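Local coordinates for beta-hydroxyacid dehydrogenase, 3-hydroxyisobutyrate dehydrogenase (Saccharomonospora xinjiangensis XJ-54, PDB 6GRL), which acts as an S-selective imine reductase linked to reductive amination, probably drawing its hydride from NADPH, at residues 34-39 / 46-51; 107-112 / 150-155. All blocks are in the same frame, centred on the assembly; numbering follows the deposited sequence.

Contact 1 (34-39 / 46-51); sequences AIARAF and TTVWNR
A36 meets V48 through a single pair of methyl groups: CB of A36 and CG1 of V48 lie 3.8 Å apart, both buried. V48 is placed for this by its first torsion, which sets CG1 beside its own backbone N (chi1 -61°) on the side of the strand that faces the helix. The A36-V48 pair is thus methyl against methyl. A36 also reaches V25 on the neighbouring strand 23-26, so its small side chain sits over two strands at once. The carbonyl oxygen of A36 has CG2 of T46 as a loose neighbour at 4.2 Å. Helix and strand run nearly antiparallel, with an angle of 164° between their directions and axes that approach to 9.0 Å. This is the second half of a beta-alpha-beta crossover, in which strand 23-26 leads into helix 30-41 and the chain returns along strand 46-49, the opening unit of a Rossmann fold. At the far end of the segment F39 takes over. Its CB touches OG1 of T46 at 3.7 Å, and its carbonyl carbon C lies equally close to that oxygen. The ring turns away from the threonine instead of lying on it; it packs on V23 and makes an edge-to-face contact with H44. T46 divides its two branches between different tasks. OG1, held beside the backbone N (chi1 -53°), hydrogen-bonds to the carbonyl oxygen of H44 in the turn between helix and strand while its flank packs against F39, whereas CG2, anti to that same N, passes alongside the A36 carbonyl oxygen.

Contact 2 (107-112 / 150-155); sequences VNLTSG and LSFSGS
V107 and L109 converge on one corner of the F152 ring, its CE1 atom. CG1 of V107 comes to the ring's edge, near its plane, 3.8 Å from CE1, and the two side chains cross at about a right angle. Its position anti to the valine's backbone N (chi1 180°) puts that branch at the ring edge. L109 approaches the ring obliquely: its CD2 is 3.7 Å from CE1 and 4.0 Å from CZ of F152. Its CA-CB bond does not aim at the partner strand, and with CD1 extended (chi2 179°) it is the other branch, CD2, that turns to the ring. The same CD2 brushes CD2 of L150 at 4.4 Å, and I136 and L169 pack against both leucines. The phenylalanine likewise bends its ring toward the valine and leucine. At the end of strand 105-108, N108, in one of its two modelled conformers, accepts at OD1 from T110 N at 3.0 Å, an Asx turn, and from T110 OG1. Apolar packing of this kind, reaching over the intervening strand 130-137, belongs to the extended Rossmann sheet of the 6-phosphogluconate dehydrogenase type, where a parallel core continues into an antiparallel pairing with strand 149-154.

Overall arrangement
Two contacts on one sheet show two levels of packing: a helix on the sheet, and side chains reaching across a strand. Contact 1 closes before contact 2 opens along the chain, and all four segments lie in the N-terminal dinucleotide-binding region. Their centres are about 17 Å apart. Contact 1 fixes helix 30-41 over strand 46-49 toward one side of the sheet; contact 2 links strand 105-108 with strand 149-154 toward the other. CD1 of I35 packs on CD1 of L109 at 3.6 Å, joining the two through an apolar pair between helix 30-41 and the residue just past strand 105-108. The glycine-rich turn preceding that helix matches a Rossmann-type pattern, consistent with NADP binding nearby.

Contact 1 (34-39 / 46-51)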
loop_
_atom_site.group_PDB
_atom_site.type_symbol
_atom_site.label_atom_id
_atom_site.label_comp_id
_atom_site.label_asym_id
_atom_site.label_seq_id
_atom_site.Cartn_x
_atom_site.Cartn_y
_atom_site.Cartn_z
ATOM N N ALA A 34 -8.722 3.177 -16.058
ATOM C CA ALA A 34 -7.392 3.711 -16.335
ATOM C C ALA A 34 -6.404 2.595 -16.650
ATOM O O ALA A 34 -5.519 2.762 -17.496
ATOM C CB ALA A 34 -6.903 4.545 -15.151
ATOM N N ILE A 35 -6.543 1.452 -15.978
ATOM C CA ILE A 35 -5.679 0.312 -16.266
ATOM C C ILE A 35 -5.983 -0.246 -17.651
ATOM O O ILE A 35 -5.071 -0.527 -18.439
ATOM C CB ILE A 35 -5.833 -0.759 -15.171
ATOM C CG1 ILE A 35 -5.199 -0.265 -13.870
ATOM C CG2 ILE A 35 -5.217 -2.079 -15.614
ATOM C CD1 ILE A 35 -5.646 -1.020 -12.646
ATOM N N ALA A 36 -7.269 -0.411 -17.970
ATOM C CA ALA A 36 -7.643 -0.894 -19.296
ATOM C C ALA A 36 -7.168 0.061 -20.383
ATOM O O ALA A 36 -6.679 -0.377 -21.431
ATOM C CB ALA A 36 -9.157 -1.092 -19.376
ATOM N N ARG A 37 -7.297 1.370 -20.147
ATOM C CA ARG A 37 -6.813 2.356 -21.111
ATOM C C ARG A 37 -5.318 2.203 -21.350
ATOM O O ARG A 37 -4.855 2.260 -22.495
ATOM C CB ARG A 37 -7.126 3.771 -20.625
ATOM C CG ARG A 37 -8.539 4.244 -20.906
ATOM C CD ARG A 37 -8.630 5.762 -20.814
ATOM N NE ARG A 37 -8.165 6.259 -19.522
ATOM C CZ ARG A 37 -8.940 6.389 -18.449
ATOM N NH1 ARG A 37 -10.222 6.060 -18.512
ATOM N NH2 ARG A 37 -8.433 6.848 -17.313
ATOM N N ALA A 38 -4.545 2.010 -20.278
ATOM C CA ALA A 38 -3.100 1.879 -20.422
ATOM C C ALA A 38 -2.738 0.678 -21.285
ATOM O O ALA A 38 -1.829 0.757 -22.121
ATOM C CB ALA A 38 -2.441 1.773 -19.047
ATOM N N PHE A 39 -3.443 -0.440 -21.105
ATOM C CA PHE A 39 -3.170 -1.622 -21.917
ATOM C C PHE A 39 -3.585 -1.403 -23.367
ATOM O O PHE A 39 -2.874 -1.816 -24.290
ATOM C CB PHE A 39 -3.878 -2.840 -21.325
ATOM C CG PHE A 39 -3.231 -3.367 -20.073
ATOM C CD1 PHE A 39 -1.852 -3.408 -19.952
ATOM C CD2 PHE A 39 -4.004 -3.818 -19.015
ATOM C CE1 PHE A 39 -1.254 -3.893 -18.802
ATOM C CE2 PHE A 39 -3.413 -4.303 -17.860
ATOM C CZ PHE A 39 -2.037 -4.341 -17.756
ATOM N N THR A 46 -7.202 -5.868 -25.817
ATOM C CA THR A 46 -7.771 -5.749 -24.482
ATOM C C THR A 46 -9.263 -6.044 -24.497
ATOM O O THR A 46 -10.015 -5.443 -25.274
ATOM C CB THR A 46 -7.510 -4.350 -23.923
ATOM O OG1 THR A 46 -6.109 -4.062 -24.009
ATOM C CG2 THR A 46 -7.954 -4.254 -22.471
ATOM N N THR A 47 -9.684 -6.967 -23.638
ATOM C CA THR A 47 -11.086 -7.308 -23.453
ATOM C C THR A 47 -11.518 -6.856 -22.067
ATOM O O THR A 47 -10.853 -7.166 -21.073
ATOM C CB THR A 47 -11.315 -8.811 -23.622
ATOM O OG1 THR A 47 -10.863 -9.214 -24.922
ATOM C CG2 THR A 47 -12.793 -9.148 -23.470
ATOM N N VAL A 48 -12.623 -6.119 -21.999
ATOM C CA VAL A 48 -13.062 -5.516 -20.748
ATOM C C VAL A 48 -14.447 -6.032 -20.384
ATOM O O VAL A 48 -15.240 -6.423 -21.247
ATOM C CB VAL A 48 -13.062 -3.972 -20.821
ATOM C CG1 VAL A 48 -11.658 -3.449 -21.091
ATOM C CG2 VAL A 48 -14.038 -3.480 -21.884
ATOM N N TRP A 49 -14.723 -6.035 -19.081
ATOM C CA TRP A 49 -16.029 -6.372 -18.541
ATOM C C TRP A 49 -16.289 -5.508 -17.316
ATOM O O TRP A 49 -15.369 -5.183 -16.562
ATOM C CB TRP A 49 -16.132 -7.858 -18.162
ATOM C CG TRP A 49 -17.426 -8.204 -17.484
ATOM C CD1 TRP A 49 -18.574 -8.634 -18.083
ATOM C CD2 TRP A 49 -17.709 -8.131 -16.080
ATOM N NE1 TRP A 49 -19.552 -8.838 -17.140
ATOM C CE2 TRP A 49 -19.047 -8.537 -15.903
ATOM C CE3 TRP A 49 -16.961 -7.765 -14.956
ATOM C CZ2 TRP A 49 -19.654 -8.586 -14.649
ATOM C CZ3 TRP A 49 -17.567 -7.814 -13.712
ATOM C CH2 TRP A 49 -18.898 -8.222 -13.569
ATOM N N ASN A 50 -17.552 -5.137 -17.130
ATOM C CA ASN A 50 -17.982 -4.388 -15.960
ATOM C C ASN A 50 -19.397 -4.814 -15.604
ATOM O O ASN A 50 -20.203 -5.125 -16.484
ATOM C CB ASN A 50 -17.945 -2.874 -16.203
ATOM C CG ASN A 50 -17.959 -2.074 -14.913
ATOM O OD1 ASN A 50 -17.178 -2.331 -13.997
ATOM N ND2 ASN A 50 -18.890 -1.131 -14.820
ATOM N N ARG A 51 -19.694 -4.817 -14.299
ATOM C CA ARG A 51 -21.041 -5.152 -13.843
ATOM C C ARG A 51 -22.085 -4.270 -14.517
ATOM O O ARG A 51 -23.135 -4.755 -14.953
ATOM C CB ARG A 51 -21.125 -5.020 -12.322
ATOM C CG ARG A 51 -22.520 -5.229 -11.756
ATOM C CD ARG A 51 -22.928 -6.690 -11.817
ATOM N NE ARG A 51 -22.036 -7.538 -11.031
ATOM C CZ ARG A 51 -21.770 -8.809 -11.314
ATOM N NH1 ARG A 51 -22.327 -9.387 -12.369
ATOM N NH2 ARG A 51 -20.944 -9.501 -10.542
#

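Contact 2 (107-112 / 150-155)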
loop_
_atom_site.group_PDB
_atom_site.type_symbol
_atom_site.label_atom_id
_atom_site.label_comp_id
_atom_site.label_asym_id
_atom_site.label_seq_id
_atom_site.Cartn_x
_atom_site.Cartn_y
_atom_site.Cartn_z
ATOM N N VAL A 107 -3.990 -11.506 -12.146
ATOM C CA VAL A 107 -3.340 -10.400 -11.452
ATOM C C VAL A 107 -4.432 -9.588 -10.771
ATOM O O VAL A 107 -5.198 -8.878 -11.434
ATOM C CB VAL A 107 -2.511 -9.533 -12.407
ATOM C CG1 VAL A 107 -1.852 -8.389 -11.646
ATOM C CG2 VAL A 107 -1.463 -10.377 -13.108
ATOM N N ASN A 108 -4.502 -9.684 -9.447
ATOM C CA ASN A 108 -5.527 -9.005 -8.663
ATOM C C ASN A 108 -4.952 -7.696 -8.132
ATOM O O ASN A 108 -4.020 -7.700 -7.320
ATOM C CB ASN A 108 -6.017 -9.894 -7.522
ATOM C CG ASN A 108 -7.168 -9.274 -6.750
ATOM O OD1 ASN A 108 -7.777 -8.298 -7.192
ATOM N ND2 ASN A 108 -7.473 -9.842 -5.590
ATOM N N LEU A 109 -5.508 -6.578 -8.598
ATOM C CA LEU A 109 -5.110 -5.249 -8.151
ATOM C C LEU A 109 -6.153 -4.614 -7.241
ATOM O O LEU A 109 -6.089 -3.407 -6.982
ATOM C CB LEU A 109 -4.842 -4.344 -9.356
ATOM C CG LEU A 109 -3.820 -4.855 -10.373
ATOM C CD1 LEU A 109 -3.666 -3.869 -11.519
ATOM C CD2 LEU A 109 -2.479 -5.117 -9.705
ATOM N N THR A 110 -7.110 -5.398 -6.757
ATOM C CA THR A 110 -8.167 -4.888 -5.900
ATOM C C THR A 110 -7.689 -4.809 -4.455
ATOM O O THR A 110 -6.903 -5.641 -3.993
ATOM C CB THR A 110 -9.403 -5.787 -5.996
ATOM O OG1 THR A 110 -9.736 -5.995 -7.375
ATOM C CG2 THR A 110 -10.591 -5.162 -5.284
ATOM N N SER A 111 -8.166 -3.788 -3.744
ATOM C CA SER A 111 -7.855 -3.656 -2.328
ATOM C C SER A 111 -8.325 -4.889 -1.563
ATOM O O SER A 111 -9.254 -5.589 -1.976
ATOM C CB SER A 111 -8.511 -2.399 -1.754
ATOM O OG SER A 111 -9.923 -2.510 -1.768
ATOM N N GLY A 112 -7.668 -5.158 -0.443
ATOM C CA GLY A 112 -8.021 -6.315 0.355
ATOM C C GLY A 112 -6.946 -6.623 1.372
ATOM O O GLY A 112 -5.891 -5.984 1.419
ATOM N N LEU A 150 3.313 0.318 -8.011
ATOM C CA LEU A 150 2.582 -0.916 -7.759
ATOM C C LEU A 150 3.470 -1.887 -6.998
ATOM O O LEU A 150 4.640 -2.069 -7.349
ATOM C CB LEU A 150 2.103 -1.554 -9.070
ATOM C CG LEU A 150 1.106 -0.765 -9.923
ATOM C CD1 LEU A 150 1.827 0.104 -10.944
ATOM C CD2 LEU A 150 0.128 -1.707 -10.612
ATOM N N SER A 151 2.915 -2.501 -5.958
ATOM C CA SER A 151 3.591 -3.534 -5.187
ATOM C C SER A 151 2.964 -4.882 -5.505
ATOM O O SER A 151 1.738 -5.003 -5.566
ATOM C CB SER A 151 3.493 -3.256 -3.684
ATOM O OG SER A 151 4.150 -2.049 -3.336
ATOM N N PHE A 152 3.801 -5.899 -5.707
ATOM C CA PHE A 152 3.324 -7.220 -6.088
ATOM C C PHE A 152 3.891 -8.289 -5.164
ATOM O O PHE A 152 5.003 -8.165 -4.645
ATOM C CB PHE A 152 3.689 -7.557 -7.539
ATOM C CG PHE A 152 2.903 -6.781 -8.552
ATOM C CD1 PHE A 152 1.648 -7.210 -8.950
ATOM C CD2 PHE A 152 3.414 -5.618 -9.098
ATOM C CE1 PHE A 152 0.920 -6.494 -9.879
ATOM C CE2 PHE A 152 2.691 -4.899 -10.028
ATOM C CZ PHE A 152 1.443 -5.337 -10.419
ATOM N N SER A 153 3.103 -9.343 -4.968
ATOM C CA SER A 153 3.544 -10.516 -4.230
ATOM C C SER A 153 2.891 -11.747 -4.840
ATOM O O SER A 153 1.846 -11.664 -5.492
ATOM C CB SER A 153 3.219 -10.401 -2.735
ATOM O OG SER A 153 1.878 -9.996 -2.523
ATOM N N GLY A 154 3.526 -12.894 -4.626
ATOM C CA GLY A 154 3.099 -14.148 -5.200
ATOM C C GLY A 154 4.278 -14.870 -5.810
ATOM O O GLY A 154 5.437 -14.591 -5.483
ATOM N N SER A 155 3.973 -15.797 -6.717
ATOM C CA SER A 155 5.014 -16.602 -7.345
ATOM C C SER A 155 6.032 -15.716 -8.051
ATOM O O SER A 155 5.672 -14.853 -8.856
ATOM C CB SER A 155 4.394 -17.586 -8.336
ATOM O OG SER A 155 5.369 -18.069 -9.244
#